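Local structure of mandelate racemase/muconate lactonizing enzyme (Polaromonas sp., 2OG9) at residues 82-87 with 120-125; 97-102 with 114-119; 181-186 with 195-200; 207-212 with 331-336. The protein probably catalyses proton abstraction and racemisation at the alpha carbon of a carboxylate such as mandelate, as a member of the enolase superfamily. All coordinates share one frame; numbering follows the deposited sequence.

Interaction 1 (82-87 with 120-125); sequences EIAPAL and GAFDVA
Leu87 N donates to Ala84 O at 2.9 Å, a bond of i+3 spacing that keeps the chain coiled and sets both residues beside the Phe122 ring. Everything that crosses to helix 114-133 is apolar. Phe122 CG is anti to the carbonyl carbon (chi1 -63°), and from there the ring reaches across toward 82-87. Over one face sits the CD1 branch of Leu87, 4.0 Å from the ring centroid and 30° off the normal, a CH-pi contact displaced toward the CB side; its closest ring atom is Phe122 CD1, 3.6 Å from Leu87 CD1. The far end of the ring meets two smaller groups obliquely: Ala84 CB lies 4.1 Å from Phe122 CZ, and Ile83 CG1 is equally distant from Phe122 CE2. Ile83 also packs on Ala71 of the second subunit, so the contact lies close to a subunit interface. Val18 and Ile20 of strand 15-26, Ala52 of strand 46-56 and Leu102 of helix 95-104 also pack on the ring, deep in the N-terminal domain between sheet and helices. Replacing Phe122 with an alanine is likely to open a gap facing Leu87, Ala84 and Ile83 and deprive Leu87 CD1 of its aromatic partner. With only carbon atoms meeting across it, the contact depends on shape and dispersion, and burial from water probably supplies most of its stability.

Interaction 2 (97-102 with 114-119); sequences KLWDKL and LSTQAI
The Trp99 indole takes Ile119 CG2 over one face: the methyl stands 3.3 Å above the ring plane, displaced toward the rim on the pyrrole side. A CH-pi contact results, 3.6 Å from Ile119 CG2 to the centroid of the five-membered ring and 22° off the normal, with the two side chains crossing at about a right angle. At the benzo end Thr116 CG2 comes in obliquely, 3.8 Å from Trp99 CH2. The polar N-H of the indole looks beyond both helices, for Trp99 NE1 is hydrogen-bonded to the carbonyl O of Gly293. A phenylalanine in place of Trp99 would probably leave the Gly293 carbonyl without its indole donor and strip away part of the surface resting on Ile119 and Thr116. Helices 95-104 and 114-133 form a roughly antiparallel pair in the N-terminal capping domain of the enolase superfamily; the axes of the two short segments approach to 10.3 Å, and their directions differ by 143°. Ile119 fills the interface by dividing its branches. CG1 is anti to the carbonyl carbon (chi1 -70°), which sends CG2 to the indole and CG1 with its terminal methyl to the next turn of the opposing helix. There Ile119 CG1 meets Leu102 CB at 3.8 Å, while Ile119 CD1 presses on the main chain, 3.6 Å from Leu102 C. Leu102 and Ile119 both also rest on Ile83 of helix 73-83. Nearby, Gln117 NE2 is hydrogen-bonded to Ser108 O of the second subunit.

Interaction 3 (181-186 with 195-200); sequences IKLKVG and ARVTAV
Leu183 points its CB from strand 181-184 toward helix 190-204 and meets Val200 tip to tip. From CB the chain goes to CG, anti to the carbonyl carbon (chi1 -58°), and extends on to CD1 with chi2 175°, which carries the forked end up to the helix. CD1 does most of the touching: it is 3.7 Å from Val200 CB and the same distance from Val200 CG2, entering beside the valine branch point. One turn back along the helix, the same Leu183 CD1 lies 3.9 Å from Val197 CG2, so the methyl settles between two valines spaced three residues apart. The other branch is more limited, Leu183 CD2 meeting Val200 CG2 at 3.9 Å. Further along the chain, just after the strand, Val185 crosses Val197 obliquely, with Val185 CG1 4.2 Å from Val197 CG2. Val197 thus receives both residues on a single methyl. The alternation of the strand turns Lys182 the other way, into the barrel, where its NZ forms a salt bridge with Asp213; Lys182 and Lys184 fit the KxK pattern familiar from the mandelate racemase family. This layer belongs to a beta-alpha-beta crossover, strand 181-184, helix 190-204 and strand 210-213. Helix 163-175 flanks it through Leu166, which touches Leu183, while Val212 of strand 210-213 packs against both Val185 and Val197 beneath helix 190-204.

Interaction 4 (207-212 with 331-336); sequences AVPLMV and EPWVEH
Met211, present as selenomethionine, lays its terminal CE methyl over one face of the Trp333 indole. The methyl is 4.1 Å from the centroid of the six-membered ring and 17° off the normal, a CH-pi contact whose nearest pair is Met211 CE with Trp333 CE3 at 3.9 Å. Behind the methyl, the selenium stands above the same face at a longer 5.3 Å from Met211 SE to that centroid, a Met-aromatic arrangement in which the methyl is the leading group. Bends at chi2 (-88°) and chi3 (-97°) fold the side chain so that CE comes nearer the ring than the selenium. At the outer end of the indole Pro209 comes across at about a right angle, its CB 3.9 Å from Trp333 CH2. These groups meet inside the (beta/alpha)7beta barrel of the enolase superfamily: strands 210-213 and 333-335 are not neighbours but are separated by strands 148-152 and 181-184, and they converge through inward-pointing side chains while the backbones stay apart, 11.2 Å between Met211 CA and Trp333 CA. The next shell surrounds the indole. Trp237 meets Trp333 edge-to-face and also touches Met211, and Arg150 and Tyr152 of strand 148-152 pack on Trp333 and Met211 respectively. Further out, backbone hydrogen bonds from Met211 to Ile181 and Leu183 fix it against the neighbouring parallel strand 181-184. Pro332, just before Trp333, leans on Ala325 of helix 318-326.

In the fold
All four contacts are buried and apolar, but they fall into two groups on opposite sides of the chain's centre. Interactions 1 and 2 lie in the N-terminal domain with centres about 7 Å apart, share helix 114-133, and come within reach of the second subunit; there the contacts are made by helix 114-133 with segments that precede it in the chain. Interactions 3 and 4 belong to the barrel, centres about 13 Å apart, joined by adjacent strands 181-184 and 210-213, and no other chain touches them. Interaction 3 fills the layer between strand and outer helix with branched aliphatic groups, whereas interaction 4 lies within the barrel and, like interactions 1 and 2, rests a methyl on an aromatic face.

Interaction 1 (82-87 with 120-125)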
# COMPACT_ATOMS: atom_id res chain seq x y z
N GLU A 82 -23.93 -39.58 -0.44
CA GLU A 82 -24.46 -39.07 -1.69
C GLU A 82 -23.43 -38.90 -2.80
O GLU A 82 -23.74 -39.12 -3.97
CB GLU A 82 -25.19 -37.75 -1.45
CG GLU A 82 -25.81 -37.15 -2.70
CD GLU A 82 -26.62 -35.91 -2.41
OE1 GLU A 82 -26.23 -35.14 -1.50
OE2 GLU A 82 -27.65 -35.68 -3.09
N ILE A 83 -22.20 -38.53 -2.45
CA ILE A 83 -21.18 -38.33 -3.48
C ILE A 83 -20.27 -39.52 -3.73
O ILE A 83 -19.58 -39.57 -4.75
CB ILE A 83 -20.32 -37.07 -3.18
CG1 ILE A 83 -19.44 -37.29 -1.94
CG2 ILE A 83 -21.22 -35.86 -2.96
CD1 ILE A 83 -18.55 -36.09 -1.61
N ALA A 84 -20.27 -40.49 -2.82
CA ALA A 84 -19.42 -41.67 -2.97
C ALA A 84 -19.42 -42.30 -4.37
O ALA A 84 -18.37 -42.62 -4.90
CB ALA A 84 -19.79 -42.72 -1.93
N PRO A 85 -20.61 -42.47 -4.98
CA PRO A 85 -20.68 -43.07 -6.32
C PRO A 85 -19.79 -42.39 -7.36
O PRO A 85 -19.38 -43.01 -8.34
CB PRO A 85 -22.16 -42.98 -6.67
CG PRO A 85 -22.83 -43.09 -5.33
CD PRO A 85 -21.97 -42.20 -4.46
N ALA A 86 -19.50 -41.11 -7.16
CA ALA A 86 -18.68 -40.36 -8.11
C ALA A 86 -17.24 -40.87 -8.17
O ALA A 86 -16.50 -40.54 -9.09
CB ALA A 86 -18.69 -38.87 -7.76
N LEU A 87 -16.85 -41.68 -7.19
CA LEU A 87 -15.49 -42.21 -7.16
C LEU A 87 -15.33 -43.50 -7.95
O LEU A 87 -14.24 -43.82 -8.41
CB LEU A 87 -15.04 -42.46 -5.71
CG LEU A 87 -14.67 -41.26 -4.84
CD1 LEU A 87 -14.39 -41.72 -3.41
CD2 LEU A 87 -13.44 -40.56 -5.43
N GLY A 120 -12.77 -34.99 2.45
CA GLY A 120 -11.50 -35.26 3.10
C GLY A 120 -11.31 -36.70 3.56
O GLY A 120 -10.19 -37.20 3.56
N ALA A 121 -12.39 -37.36 3.97
CA ALA A 121 -12.27 -38.75 4.41
C ALA A 121 -11.80 -39.59 3.24
O ALA A 121 -10.94 -40.48 3.40
CB ALA A 121 -13.62 -39.26 4.92
N PHE A 122 -12.34 -39.31 2.05
CA PHE A 122 -11.97 -40.04 0.84
C PHE A 122 -10.55 -39.65 0.44
O PHE A 122 -9.75 -40.50 0.06
CB PHE A 122 -12.93 -39.69 -0.32
CG PHE A 122 -14.36 -40.09 -0.08
CD1 PHE A 122 -14.70 -41.42 0.12
CD2 PHE A 122 -15.37 -39.12 -0.05
CE1 PHE A 122 -16.04 -41.79 0.35
CE2 PHE A 122 -16.70 -39.48 0.17
CZ PHE A 122 -17.04 -40.82 0.38
N ASP A 123 -10.26 -38.36 0.53
CA ASP A 123 -8.95 -37.83 0.17
C ASP A 123 -7.84 -38.51 0.99
O ASP A 123 -6.82 -38.91 0.44
CB ASP A 123 -8.91 -36.32 0.42
CG ASP A 123 -7.64 -35.67 -0.08
OD1 ASP A 123 -7.49 -35.51 -1.31
OD2 ASP A 123 -6.79 -35.32 0.75
N VAL A 124 -8.05 -38.64 2.29
CA VAL A 124 -7.04 -39.27 3.13
C VAL A 124 -6.85 -40.73 2.71
O VAL A 124 -5.72 -41.23 2.62
CB VAL A 124 -7.43 -39.22 4.62
CG1 VAL A 124 -6.40 -39.97 5.45
CG2 VAL A 124 -7.50 -37.77 5.08
N ALA A 125 -7.96 -41.41 2.45
CA ALA A 125 -7.91 -42.80 2.04
C ALA A 125 -7.11 -42.94 0.74
O ALA A 125 -6.32 -43.87 0.59
CB ALA A 125 -9.34 -43.33 1.86

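Interaction 2 (97-102 with 114-119)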
# COMPACT_ATOMS: atom_id res chain seq x y z
N LYS A 97 -7.42 -34.15 -8.55
CA LYS A 97 -8.47 -34.15 -9.58
C LYS A 97 -9.80 -34.65 -9.01
O LYS A 97 -10.85 -34.05 -9.25
CB LYS A 97 -8.04 -35.04 -10.75
CG LYS A 97 -9.01 -35.00 -11.94
CD LYS A 97 -8.61 -35.98 -13.04
CE LYS A 97 -8.90 -37.42 -12.63
NZ LYS A 97 -8.59 -38.40 -13.72
N LEU A 98 -9.74 -35.75 -8.25
CA LEU A 98 -10.93 -36.33 -7.64
C LEU A 98 -11.48 -35.46 -6.52
O LEU A 98 -12.68 -35.45 -6.26
CB LEU A 98 -10.63 -37.74 -7.12
CG LEU A 98 -10.40 -38.78 -8.22
CD1 LEU A 98 -10.06 -40.13 -7.60
CD2 LEU A 98 -11.66 -38.90 -9.07
N TRP A 99 -10.59 -34.75 -5.82
CA TRP A 99 -11.03 -33.85 -4.75
C TRP A 99 -11.94 -32.82 -5.44
O TRP A 99 -13.05 -32.52 -4.97
CB TRP A 99 -9.84 -33.14 -4.11
CG TRP A 99 -10.17 -32.46 -2.79
CD1 TRP A 99 -10.03 -32.99 -1.54
CD2 TRP A 99 -10.71 -31.14 -2.61
NE1 TRP A 99 -10.45 -32.08 -0.59
CE2 TRP A 99 -10.88 -30.94 -1.22
CE3 TRP A 99 -11.08 -30.11 -3.49
CZ2 TRP A 99 -11.40 -29.76 -0.69
CZ3 TRP A 99 -11.59 -28.94 -2.96
CH2 TRP A 99 -11.75 -28.77 -1.58
N ASP A 100 -11.46 -32.28 -6.56
CA ASP A 100 -12.22 -31.28 -7.33
C ASP A 100 -13.52 -31.85 -7.90
O ASP A 100 -14.55 -31.18 -7.90
CB ASP A 100 -11.38 -30.73 -8.50
CG ASP A 100 -10.22 -29.86 -8.03
OD1 ASP A 100 -10.21 -29.44 -6.85
OD2 ASP A 100 -9.32 -29.58 -8.85
N LYS A 101 -13.47 -33.09 -8.41
CA LYS A 101 -14.67 -33.70 -8.96
C LYS A 101 -15.75 -33.85 -7.89
O LYS A 101 -16.92 -33.55 -8.14
CB LYS A 101 -14.36 -35.08 -9.56
CG LYS A 101 -15.58 -35.76 -10.16
CD LYS A 101 -15.31 -37.21 -10.59
CE LYS A 101 -16.60 -37.86 -11.12
NZ LYS A 101 -16.43 -39.29 -11.53
N LEU A 102 -15.37 -34.30 -6.70
CA LEU A 102 -16.35 -34.47 -5.63
C LEU A 102 -16.87 -33.12 -5.14
O LEU A 102 -18.04 -33.00 -4.75
CB LEU A 102 -15.74 -35.24 -4.46
CG LEU A 102 -15.44 -36.73 -4.72
CD1 LEU A 102 -15.00 -37.38 -3.42
CD2 LEU A 102 -16.68 -37.42 -5.26
N LEU A 114 -18.92 -28.95 6.07
CA LEU A 114 -19.30 -30.37 6.05
C LEU A 114 -19.05 -31.12 4.74
O LEU A 114 -18.61 -32.27 4.78
CB LEU A 114 -20.77 -30.53 6.44
CG LEU A 114 -21.21 -30.08 7.83
CD1 LEU A 114 -22.69 -30.35 8.02
CD2 LEU A 114 -20.40 -30.82 8.90
N SER A 115 -19.33 -30.50 3.60
CA SER A 115 -19.14 -31.20 2.33
C SER A 115 -17.68 -31.52 2.04
O SER A 115 -17.36 -32.64 1.63
CB SER A 115 -19.75 -30.40 1.18
OG SER A 115 -19.13 -29.14 1.05
N THR A 116 -16.78 -30.56 2.25
CA THR A 116 -15.38 -30.82 1.98
C THR A 116 -14.75 -31.71 3.05
O THR A 116 -13.75 -32.38 2.79
CB THR A 116 -14.58 -29.50 1.82
OG1 THR A 116 -14.92 -28.60 2.87
CG2 THR A 116 -14.89 -28.84 0.47
N GLN A 117 -15.32 -31.72 4.25
CA GLN A 117 -14.79 -32.58 5.31
C GLN A 117 -15.15 -34.02 4.92
O GLN A 117 -14.38 -34.95 5.16
CB GLN A 117 -15.40 -32.19 6.66
CG GLN A 117 -15.04 -30.76 7.04
CD GLN A 117 -15.63 -30.30 8.37
OE1 GLN A 117 -16.63 -30.85 8.85
NE2 GLN A 117 -15.02 -29.27 8.95
N ALA A 118 -16.32 -34.19 4.32
CA ALA A 118 -16.73 -35.52 3.87
C ALA A 118 -15.74 -35.93 2.77
O ALA A 118 -15.23 -37.06 2.76
CB ALA A 118 -18.15 -35.46 3.31
N ILE A 119 -15.46 -35.01 1.86
CA ILE A 119 -14.52 -35.27 0.78
C ILE A 119 -13.15 -35.66 1.37
O ILE A 119 -12.47 -36.54 0.85
CB ILE A 119 -14.37 -34.01 -0.12
CG1 ILE A 119 -15.67 -33.79 -0.92
CG2 ILE A 119 -13.19 -34.16 -1.07
CD1 ILE A 119 -15.67 -32.51 -1.77

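Interaction 3 (181-186 with 195-200)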
# COMPACT_ATOMS: atom_id res chain seq x y z
N ILE A 181 4.06 -29.20 27.76
CA ILE A 181 2.75 -29.19 28.40
C ILE A 181 1.89 -28.00 27.96
O ILE A 181 2.32 -26.85 28.05
CB ILE A 181 2.90 -29.10 29.95
CG1 ILE A 181 3.72 -30.28 30.47
CG2 ILE A 181 1.54 -29.04 30.61
CD1 ILE A 181 3.07 -31.63 30.26
N LYS A 182 0.68 -28.26 27.49
CA LYS A 182 -0.21 -27.17 27.10
C LYS A 182 -1.25 -27.00 28.19
O LYS A 182 -1.96 -27.94 28.54
CB LYS A 182 -0.90 -27.45 25.76
CG LYS A 182 -1.85 -26.33 25.34
CD LYS A 182 -2.08 -26.30 23.84
CE LYS A 182 -2.95 -27.45 23.36
NZ LYS A 182 -4.40 -27.19 23.55
N LEU A 183 -1.34 -25.79 28.75
CA LEU A 183 -2.30 -25.51 29.81
C LEU A 183 -3.50 -24.73 29.30
O LEU A 183 -3.36 -23.77 28.54
CB LEU A 183 -1.63 -24.72 30.93
CG LEU A 183 -0.42 -25.34 31.63
CD1 LEU A 183 0.17 -24.34 32.61
CD2 LEU A 183 -0.82 -26.62 32.34
N LYS A 184 -4.69 -25.16 29.71
CA LYS A 184 -5.91 -24.49 29.31
C LYS A 184 -6.10 -23.25 30.18
O LYS A 184 -5.97 -23.32 31.41
CB LYS A 184 -7.11 -25.42 29.50
CG LYS A 184 -7.13 -26.62 28.57
CD LYS A 184 -7.43 -26.22 27.13
CE LYS A 184 -7.57 -27.45 26.24
NZ LYS A 184 -8.61 -28.38 26.76
N VAL A 185 -6.38 -22.12 29.54
CA VAL A 185 -6.60 -20.86 30.25
C VAL A 185 -7.81 -20.19 29.61
O VAL A 185 -8.49 -20.80 28.79
CB VAL A 185 -5.38 -19.92 30.15
CG1 VAL A 185 -4.17 -20.57 30.80
CG2 VAL A 185 -5.09 -19.58 28.69
N GLY A 186 -8.08 -18.94 29.98
CA GLY A 186 -9.20 -18.24 29.39
C GLY A 186 -10.45 -18.19 30.24
O GLY A 186 -11.56 -18.12 29.72
N ALA A 195 -1.95 -17.78 38.13
CA ALA A 195 -1.55 -18.54 39.32
C ALA A 195 -1.27 -19.99 38.94
O ALA A 195 -0.23 -20.55 39.29
CB ALA A 195 -2.64 -18.47 40.38
N ARG A 196 -2.21 -20.59 38.22
CA ARG A 196 -2.07 -21.98 37.78
C ARG A 196 -0.83 -22.19 36.92
O ARG A 196 -0.10 -23.17 37.12
CB ARG A 196 -3.33 -22.40 37.01
CG ARG A 196 -4.58 -22.47 37.89
CD ARG A 196 -5.86 -22.51 37.06
NE ARG A 196 -5.99 -23.74 36.27
CZ ARG A 196 -6.15 -24.95 36.79
NH1 ARG A 196 -6.19 -25.12 38.11
NH2 ARG A 196 -6.28 -26.00 35.99
N VAL A 197 -0.59 -21.29 35.98
CA VAL A 197 0.58 -21.39 35.11
C VAL A 197 1.86 -21.20 35.91
O VAL A 197 2.86 -21.88 35.68
CB VAL A 197 0.54 -20.34 33.97
CG1 VAL A 197 1.82 -20.42 33.14
CG2 VAL A 197 -0.67 -20.59 33.08
N THR A 198 1.82 -20.27 36.87
CA THR A 198 2.98 -20.01 37.71
C THR A 198 3.28 -21.28 38.51
O THR A 198 4.44 -21.67 38.66
CB THR A 198 2.72 -18.85 38.70
OG1 THR A 198 2.45 -17.65 37.96
CG2 THR A 198 3.94 -18.62 39.59
N ALA A 199 2.22 -21.90 39.02
CA ALA A 199 2.33 -23.12 39.81
C ALA A 199 2.91 -24.27 39.00
O ALA A 199 3.75 -25.03 39.49
CB ALA A 199 0.96 -23.51 40.35
N VAL A 200 2.46 -24.41 37.76
CA VAL A 200 2.94 -25.47 36.88
C VAL A 200 4.41 -25.23 36.55
O VAL A 200 5.23 -26.15 36.61
CB VAL A 200 2.13 -25.53 35.57
CG1 VAL A 200 2.72 -26.58 34.63
CG2 VAL A 200 0.68 -25.88 35.88

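Interaction 4 (207-212 with 331-336)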
# COMPACT_ATOMS: atom_id res chain seq x y z
N ALA A 207 13.01 -25.76 32.35
CA ALA A 207 13.47 -26.58 31.24
C ALA A 207 12.35 -27.31 30.49
O ALA A 207 12.58 -27.90 29.44
CB ALA A 207 14.50 -27.59 31.72
N VAL A 208 11.14 -27.28 31.03
CA VAL A 208 10.01 -27.95 30.39
C VAL A 208 9.20 -26.95 29.58
O VAL A 208 8.63 -26.01 30.13
CB VAL A 208 9.09 -28.62 31.43
CG1 VAL A 208 7.97 -29.38 30.73
CG2 VAL A 208 9.90 -29.57 32.30
N PRO A 209 9.15 -27.12 28.24
CA PRO A 209 8.39 -26.20 27.39
C PRO A 209 6.93 -26.11 27.83
O PRO A 209 6.30 -27.13 28.11
CB PRO A 209 8.53 -26.81 26.00
CG PRO A 209 9.89 -27.48 26.07
CD PRO A 209 9.83 -28.14 27.43
N LEU A 210 6.41 -24.89 27.89
CA LEU A 210 5.02 -24.66 28.30
C LEU A 210 4.27 -23.78 27.31
O LEU A 210 4.81 -22.79 26.81
CB LEU A 210 4.96 -23.99 29.67
CG LEU A 210 5.51 -24.72 30.90
CD1 LEU A 210 5.24 -23.85 32.13
CD2 LEU A 210 4.84 -26.08 31.07
N MSE A 211 3.02 -24.14 27.04
CA MSE A 211 2.17 -23.35 26.15
C MSE A 211 0.79 -23.23 26.78
O MSE A 211 0.43 -24.04 27.61
CB MSE A 211 2.06 -23.98 24.75
CG MSE A 211 1.91 -25.49 24.70
SE MSE A 211 3.63 -26.39 24.66
CE MSE A 211 3.83 -26.72 22.75
N VAL A 212 0.04 -22.21 26.39
CA VAL A 212 -1.31 -22.04 26.92
C VAL A 212 -2.31 -21.93 25.78
O VAL A 212 -1.97 -21.53 24.66
CB VAL A 212 -1.42 -20.79 27.84
CG1 VAL A 212 -0.45 -20.91 29.00
CG2 VAL A 212 -1.16 -19.52 27.04
N GLU A 331 11.04 -27.31 12.07
CA GLU A 331 10.62 -28.11 13.22
C GLU A 331 9.22 -27.80 13.75
O GLU A 331 9.00 -26.76 14.35
CB GLU A 331 11.63 -27.97 14.37
CG GLU A 331 12.92 -28.75 14.17
CD GLU A 331 12.72 -30.26 14.22
OE1 GLU A 331 12.10 -30.74 15.19
OE2 GLU A 331 13.17 -30.96 13.28
N PRO A 332 8.27 -28.72 13.53
CA PRO A 332 6.90 -28.51 14.00
C PRO A 332 6.67 -29.10 15.40
O PRO A 332 7.58 -29.68 16.01
CB PRO A 332 6.07 -29.23 12.94
CG PRO A 332 6.93 -30.44 12.65
CD PRO A 332 8.34 -29.86 12.60
N TRP A 333 5.45 -28.93 15.89
CA TRP A 333 5.03 -29.49 17.18
C TRP A 333 3.72 -30.21 16.90
O TRP A 333 2.89 -29.72 16.14
CB TRP A 333 4.75 -28.40 18.22
CG TRP A 333 5.94 -27.80 18.91
CD1 TRP A 333 6.64 -26.69 18.52
CD2 TRP A 333 6.52 -28.22 20.15
NE1 TRP A 333 7.61 -26.39 19.45
CE2 TRP A 333 7.56 -27.32 20.46
CE3 TRP A 333 6.25 -29.28 21.03
CZ2 TRP A 333 8.33 -27.44 21.62
CZ3 TRP A 333 7.02 -29.40 22.19
CH2 TRP A 333 8.05 -28.48 22.47
N VAL A 334 3.53 -31.38 17.51
CA VAL A 334 2.29 -32.14 17.36
C VAL A 334 1.81 -32.53 18.74
O VAL A 334 2.61 -32.92 19.60
CB VAL A 334 2.51 -33.43 16.51
CG1 VAL A 334 1.24 -34.28 16.54
CG2 VAL A 334 2.85 -33.06 15.07
N GLU A 335 0.50 -32.43 18.98
CA GLU A 335 -0.07 -32.78 20.28
C GLU A 335 -0.29 -34.28 20.41
O GLU A 335 -0.86 -34.91 19.51
CB GLU A 335 -1.40 -32.04 20.50
CG GLU A 335 -2.12 -32.49 21.77
CD GLU A 335 -3.37 -31.68 22.04
OE1 GLU A 335 -4.10 -31.40 21.07
OE2 GLU A 335 -3.62 -31.34 23.21
N HIS A 336 0.21 -34.84 21.50
CA HIS A 336 0.03 -36.25 21.76
C HIS A 336 -1.19 -36.43 22.63
O HIS A 336 -1.13 -36.22 23.85
CB HIS A 336 1.21 -36.89 22.50
CG HIS A 336 0.95 -38.29 22.95
ND1 HIS A 336 0.10 -38.60 24.00
CD2 HIS A 336 1.42 -39.47 22.49
CE1 HIS A 336 0.08 -39.91 24.17
NE2 HIS A 336 0.88 -40.46 23.27